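Local coordinates for protein probable transcriptional regulator phnF (Escherichia coli, PDB 2FA1) that probably acts as a GntR/HutC-family transcriptional regulator of alkylphosphonate uptake and C-P lyase genes, represented here by its C-terminal effector-binding UTRA domain, at the interface of chains A and B. Coordinates in Å, arbitrary orientation; residue numbers count along the deposited sequence, not the author numbering. Chains: chain A/B, Probable transcriptional regulator phnF.

Contact 1: the interface of chains A and B. Residues chain A 35, 104, 106, 130; chain B 4-6, 155.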
loop_
_atom_site.group_PDB
_atom_site.type_symbol
_atom_site.label_atom_id
_atom_site.label_comp_id
_atom_site.label_asym_id
_atom_site.label_seq_id
_atom_site.Cartn_x
_atom_site.Cartn_y
_atom_site.Cartn_z
ATOM N N HIS A 35 -16.493 -13.153 5.089
ATOM C CA HIS A 35 -15.193 -12.416 5.147
ATOM C C HIS A 35 -15.075 -11.615 6.430
ATOM O O HIS A 35 -13.982 -11.571 7.041
ATOM C CB HIS A 35 -14.783 -11.625 3.812
ATOM C CG HIS A 35 -15.118 -10.136 3.735
ATOM N ND1 HIS A 35 -14.166 -9.168 3.434
ATOM C CD2 HIS A 35 -16.307 -9.479 3.752
ATOM C CE1 HIS A 35 -14.744 -7.976 3.375
ATOM N NE2 HIS A 35 -16.045 -8.136 3.574
ATOM N N ARG A 104 -3.658 -5.322 4.580
ATOM C CA ARG A 104 -3.518 -5.930 3.236
ATOM C C ARG A 104 -3.844 -4.819 2.231
ATOM O O ARG A 104 -4.891 -4.196 2.382
ATOM C CB ARG A 104 -4.407 -7.078 3.033
ATOM C CG ARG A 104 -3.907 -8.333 3.818
ATOM C CD ARG A 104 -4.714 -9.584 3.304
ATOM N NE ARG A 104 -3.949 -10.760 3.644
ATOM C CZ ARG A 104 -3.268 -11.538 2.785
ATOM N NH1 ARG A 104 -3.253 -11.339 1.460
ATOM N NH2 ARG A 104 -2.599 -12.556 3.299
ATOM N N SER A 106 -4.501 -3.993 -1.821
ATOM C CA SER A 106 -4.609 -4.477 -3.202
ATOM C C SER A 106 -5.124 -3.385 -4.128
ATOM O O SER A 106 -5.537 -2.339 -3.688
ATOM C CB SER A 106 -5.604 -5.620 -3.225
ATOM O OG SER A 106 -6.878 -5.233 -2.735
ATOM N N ARG A 130 -7.169 -3.066 3.694
ATOM C CA ARG A 130 -8.038 -3.832 4.642
ATOM C C ARG A 130 -7.181 -4.001 5.869
ATOM O O ARG A 130 -5.947 -4.291 5.786
ATOM C CB ARG A 130 -8.421 -5.204 4.111
ATOM C CG ARG A 130 -9.296 -5.162 2.808
ATOM C CD ARG A 130 -9.876 -6.450 2.444
ATOM N NE ARG A 130 -8.861 -7.307 1.879
ATOM C CZ ARG A 130 -8.656 -8.591 2.199
ATOM N NH1 ARG A 130 -9.408 -9.226 3.075
ATOM N NH2 ARG A 130 -7.700 -9.267 1.557
ATOM N N ASN B 4 -8.468 -13.104 4.605
ATOM C CA ASN B 4 -8.060 -13.877 3.477
ATOM C C ASN B 4 -7.638 -13.016 2.298
ATOM O O ASN B 4 -8.100 -11.873 2.109
ATOM C CB ASN B 4 -9.095 -14.914 3.077
ATOM C CG ASN B 4 -9.049 -16.158 3.986
ATOM O OD1 ASN B 4 -7.965 -16.673 4.348
ATOM N ND2 ASN B 4 -10.219 -16.617 4.383
ATOM N N ALA B 5 -6.725 -13.624 1.565
ATOM C CA ALA B 5 -6.066 -13.117 0.410
ATOM C C ALA B 5 -7.073 -13.022 -0.718
ATOM O O ALA B 5 -7.831 -13.971 -0.983
ATOM C CB ALA B 5 -4.975 -14.082 0.021
ATOM N N GLN B 6 -7.055 -11.896 -1.395
ATOM C CA GLN B 6 -7.940 -11.715 -2.558
ATOM C C GLN B 6 -7.191 -11.804 -3.892
ATOM O O GLN B 6 -7.800 -11.745 -4.976
ATOM C CB GLN B 6 -8.685 -10.403 -2.391
ATOM C CG GLN B 6 -9.611 -10.495 -1.158
ATOM C CD GLN B 6 -10.393 -9.231 -0.906
ATOM O OE1 GLN B 6 -10.059 -8.174 -1.435
ATOM N NE2 GLN B 6 -11.419 -9.329 -0.043
ATOM N N GLU B 155 -1.272 -9.202 -3.766
ATOM C CA GLU B 155 -1.771 -8.275 -2.690
ATOM C C GLU B 155 -0.597 -8.101 -1.708
ATOM O O GLU B 155 0.081 -9.082 -1.389
ATOM C CB GLU B 155 -3.012 -8.926 -2.079
ATOM C CG GLU B 155 -3.658 -8.190 -0.900
ATOM C CD GLU B 155 -4.979 -8.793 -0.389
ATOM O OE1 GLU B 155 -5.075 -10.051 -0.407
ATOM O OE2 GLU B 155 -5.948 -7.979 -0.083
HETATM O O HOH W 1 -6.702 -5.626 0.141
HETATM O O HOH W 2 -9.115 -6.873 -3.821
#
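One face of the A:Arg130 guanidinium carries the amide of B:Gln6, whose CD lies 3.5 Å above the plane and over its centre; the two planes diverge by only 5°, a parallel stack. At the edge, and in the guanidinium plane, come the backbone carbonyl of B:Asn4, the carboxylate of B:Glu155 and a water. B:Ala5 N lies over one face of the A:Arg104 guanidinium, with the B:Glu155 carboxylate at its edge. NH2 of A:Arg130 gives hydrogen bonds to B:Asn4 O, at 2.7 Å, and to B:Glu155 OE2, the latter on its syn side and nearly straight (167° at H). A bend at chi3 turns the guanidinium toward these acceptors. A:Arg104 meets the same carboxylate differently: its plane is 69° from that of B:Glu155, and NH1 reaches OE1 from above the carboxylate at 2.9 Å. From the opposite face of that plane, the backbone N of B:Gln6 bonds to OE1 at 2.9 Å, tying the carboxylate to its own N-terminal segment. One water links B:Glu155 OE2 to A:Arg130 NE and A:Ser106 OG; a second bridges A:Ser106 OG and B:Gln6 OE1. Salt bridges to B:Glu155 hold the last strand of chain B, while the B:Asn4 O bond and B:Gln6 stack hold its N-terminal segment, probably helping the effector-binding domains to dimerise.

Contact 2: the interface of chains A and B. Residues chain A 123-125; chain B 109.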
loop_
_atom_site.group_PDB
_atom_site.type_symbol
_atom_site.label_atom_id
_atom_site.label_comp_id
_atom_site.label_asym_id
_atom_site.label_seq_id
_atom_site.Cartn_x
_atom_site.Cartn_y
_atom_site.Cartn_z
ATOM N N MET A 123 -14.911 -0.007 -14.228
ATOM C CA MET A 123 -13.476 -0.387 -14.377
ATOM C C MET A 123 -12.466 0.672 -13.838
ATOM O O MET A 123 -11.227 0.532 -13.953
ATOM C CB MET A 123 -13.154 -0.802 -15.833
ATOM C CG MET A 123 -14.083 -1.972 -16.254
ATOM S SD MET A 123 -13.861 -3.482 -15.281
ATOM C CE MET A 123 -12.233 -3.887 -15.825
ATOM N N SER A 124 -12.996 1.691 -13.160
ATOM C CA SER A 124 -12.104 2.735 -12.614
ATOM C C SER A 124 -11.185 2.107 -11.556
ATOM O O SER A 124 -11.717 1.325 -10.725
ATOM C CB SER A 124 -12.924 3.805 -11.885
ATOM O OG SER A 124 -13.611 4.547 -12.798
ATOM N N PRO A 125 -9.831 2.239 -11.668
ATOM C CA PRO A 125 -8.956 1.650 -10.611
ATOM C C PRO A 125 -9.117 2.189 -9.168
ATOM O O PRO A 125 -9.069 3.437 -8.927
ATOM C CB PRO A 125 -7.532 1.931 -11.134
ATOM C CG PRO A 125 -7.702 1.942 -12.564
ATOM C CD PRO A 125 -8.988 2.732 -12.773
ATOM N N ARG B 109 -3.278 2.676 -14.193
ATOM C CA ARG B 109 -3.408 1.798 -15.354
ATOM C C ARG B 109 -2.039 1.744 -16.032
ATOM O O ARG B 109 -1.334 2.742 -16.047
ATOM C CB ARG B 109 -4.560 2.284 -16.244
ATOM C CG ARG B 109 -5.877 1.746 -15.715
ATOM C CD ARG B 109 -7.085 2.041 -16.602
ATOM N NE ARG B 109 -7.535 3.433 -16.444
ATOM C CZ ARG B 109 -8.789 3.802 -16.167
ATOM N NH1 ARG B 109 -9.747 2.884 -16.044
ATOM N NH2 ARG B 109 -9.098 5.094 -16.045
#
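A:Pro125, the first residue of strand 125-135, packs against B:Arg109, the last residue of strand 98-109, where two UTRA domains of the GntR/HutC family meet. The B:Arg109 side chain is poorly ordered, which limits the weight its individual distances can bear. The apolar contact comes in two steps along the arginine. Ring atom CG of A:Pro125 touches the aliphatic stem at B:Arg109 CG, 3.6 Å away, and the neighbouring ring atom CD lies under the guanidinium. This CD sits 3.4 Å from the guanidinium plane of B:Arg109, displaced toward the rim rather than centred, and 3.6 Å from its CZ. The proline ring and the arginine chain run roughly perpendicular to each other. In the modelled conformation the arginine chain, extended at chi2 (-174°), bends at chi3 (-78°) and lays the guanidinium over A:Pro125 CD. Burial in this apolar contact is modest, 44 Å² for B:Arg109 and 31 Å² for A:Pro125. A:Ser124 lies beside it, between the proline and A:Met123. On the polar side the approach is looser: NH1 of B:Arg109 stands 3.5 Å from the backbone O of A:Met123, too long to count as a hydrogen bond, although the positive group may still interact electrostatically with that carbonyl.

Contact 3: the interface of chains A and B. Residues chain A 4-6, 155; chain B 104, 130, 144.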
loop_
_atom_site.group_PDB
_atom_site.type_symbol
_atom_site.label_atom_id
_atom_site.label_comp_id
_atom_site.label_asym_id
_atom_site.label_seq_id
_atom_site.Cartn_x
_atom_site.Cartn_y
_atom_site.Cartn_z
ATOM N N ASN A 4 8.189 12.765 -5.202
ATOM C CA ASN A 4 7.043 13.476 -5.681
ATOM C C ASN A 4 5.799 12.645 -5.367
ATOM O O ASN A 4 5.897 11.461 -5.070
ATOM C CB ASN A 4 7.167 13.777 -7.168
ATOM C CG ASN A 4 7.283 12.539 -8.021
ATOM O OD1 ASN A 4 6.678 12.468 -9.069
ATOM N ND2 ASN A 4 8.076 11.574 -7.594
ATOM N N ALA A 5 4.645 13.289 -5.438
ATOM C CA ALA A 5 3.326 12.614 -5.244
ATOM C C ALA A 5 2.704 12.265 -6.601
ATOM O O ALA A 5 2.754 13.092 -7.492
ATOM C CB ALA A 5 2.444 13.528 -4.462
ATOM N N GLN A 6 2.170 11.043 -6.768
ATOM C CA GLN A 6 1.595 10.536 -8.016
ATOM C C GLN A 6 0.091 10.786 -8.086
ATOM O O GLN A 6 -0.579 10.353 -9.037
ATOM C CB GLN A 6 1.769 8.999 -8.145
ATOM C CG GLN A 6 3.191 8.521 -8.299
ATOM C CD GLN A 6 3.321 7.337 -9.245
ATOM O OE1 GLN A 6 4.334 7.212 -9.960
ATOM N NE2 GLN A 6 2.304 6.439 -9.246
ATOM N N GLU A 155 -2.833 8.742 -3.034
ATOM C CA GLU A 155 -1.673 7.855 -2.861
ATOM C C GLU A 155 -1.421 7.705 -1.352
ATOM O O GLU A 155 -1.715 8.620 -0.554
ATOM C CB GLU A 155 -0.479 8.477 -3.632
ATOM C CG GLU A 155 0.915 7.947 -3.228
ATOM C CD GLU A 155 2.010 8.449 -4.164
ATOM O OE1 GLU A 155 2.202 9.686 -4.194
ATOM O OE2 GLU A 155 2.711 7.642 -4.856
ATOM N N ARG B 104 5.821 5.112 -0.674
ATOM C CA ARG B 104 4.586 5.678 -1.292
ATOM C C ARG B 104 3.908 4.560 -2.070
ATOM O O ARG B 104 4.579 3.886 -2.899
ATOM C CB ARG B 104 4.834 6.862 -2.203
ATOM C CG ARG B 104 5.039 8.173 -1.432
ATOM C CD ARG B 104 5.020 9.413 -2.364
ATOM N NE ARG B 104 4.926 10.578 -1.472
ATOM C CZ ARG B 104 3.829 11.294 -1.227
ATOM N NH1 ARG B 104 2.638 11.048 -1.811
ATOM N NH2 ARG B 104 3.925 12.301 -0.368
ATOM N N ARG B 130 6.897 2.947 -4.181
ATOM C CA ARG B 130 8.130 3.726 -4.350
ATOM C C ARG B 130 8.728 3.889 -2.969
ATOM O O ARG B 130 8.070 4.253 -2.024
ATOM C CB ARG B 130 7.809 5.050 -5.037
ATOM C CG ARG B 130 7.226 4.792 -6.436
ATOM C CD ARG B 130 7.083 6.060 -7.154
ATOM N NE ARG B 130 6.048 6.901 -6.520
ATOM C CZ ARG B 130 6.225 8.191 -6.173
ATOM N NH1 ARG B 130 7.381 8.775 -6.394
ATOM N NH2 ARG B 130 5.224 8.904 -5.618
ATOM N N TYR B 144 16.579 4.818 -4.419
ATOM C CA TYR B 144 15.172 5.202 -4.732
ATOM C C TYR B 144 14.726 4.010 -5.626
ATOM O O TYR B 144 15.368 3.744 -6.643
ATOM C CB TYR B 144 15.168 6.425 -5.629
ATOM C CG TYR B 144 13.760 6.764 -6.150
ATOM C CD1 TYR B 144 12.668 6.722 -5.282
ATOM C CD2 TYR B 144 13.581 7.162 -7.454
ATOM C CE1 TYR B 144 11.368 7.066 -5.804
ATOM C CE2 TYR B 144 12.353 7.505 -7.956
ATOM C CZ TYR B 144 11.278 7.458 -7.106
ATOM O OH TYR B 144 10.016 7.791 -7.569
HETATM O O HOH W 3 3.619 5.227 -5.561
#
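Charge pairing between A:Glu155 and two arginines of chain B, B:Arg104 and B:Arg130, links the chains in this stretch of the UTRA-domain interface. NH1 of B:Arg104 reaches OE1 of A:Glu155 at 2.8 Å from above the carboxylate plane, the two planar groups being turned 63° apart. B:Arg130 NH2 instead meets OE2 on the syn side at 2.9 Å, the bond almost straight (171° at H). Extension of A:Glu155, with CG anti to the backbone N (chi1 162°), brings the carboxylate within bonding distance of both guanidinium groups, one oxygen to each. Among the remaining hydrogen bonds, B:Arg130 NH2 also donates to the backbone O of A:Asn4 at 2.7 Å, with that oxygen in the guanidinium plane. The backbone N of A:Gln6 bonds to A:Glu155 OE1 on the face opposite B:Arg104, so this oxygen is gripped from both sides. A water joins A:Glu155 OE2, 2.7 Å away, to B:Arg130 NE. Apolar packing includes the A:Gln6 chain, which bends at chi2 and sets its CG 3.7 Å from CZ of B:Arg130, and A:Glu155 CD, 3.6 Å from B:Arg104 CD. Within chain B, the B:Tyr144 phenol buries no surface against chain A but steadies the arginine: B:Arg130 NH1 donates to B:Tyr144 OH at 3.0 Å, with the oxygen in the guanidinium plane.

Contact 1 and contact 3 are twins under the two-fold axis of the dimer, with the chains exchanged; the centres of their C-alpha atoms lie about 22 Å apart. Contact 2 is about 18 Å from contact 1 and 19 Å from contact 3. Strands 98-109 and 125-135 serve all three: the first carries residues 104 and 109, the second residues 125 and 130. Each chain also lends its N-terminal segment and strand 154-159 to the other, so that the exchange is reciprocal. Such repeated polar clamps, with a proline-arginine contact elsewhere, are consistent with a domain that dimerises, though the crystal assembly alone does not prove this.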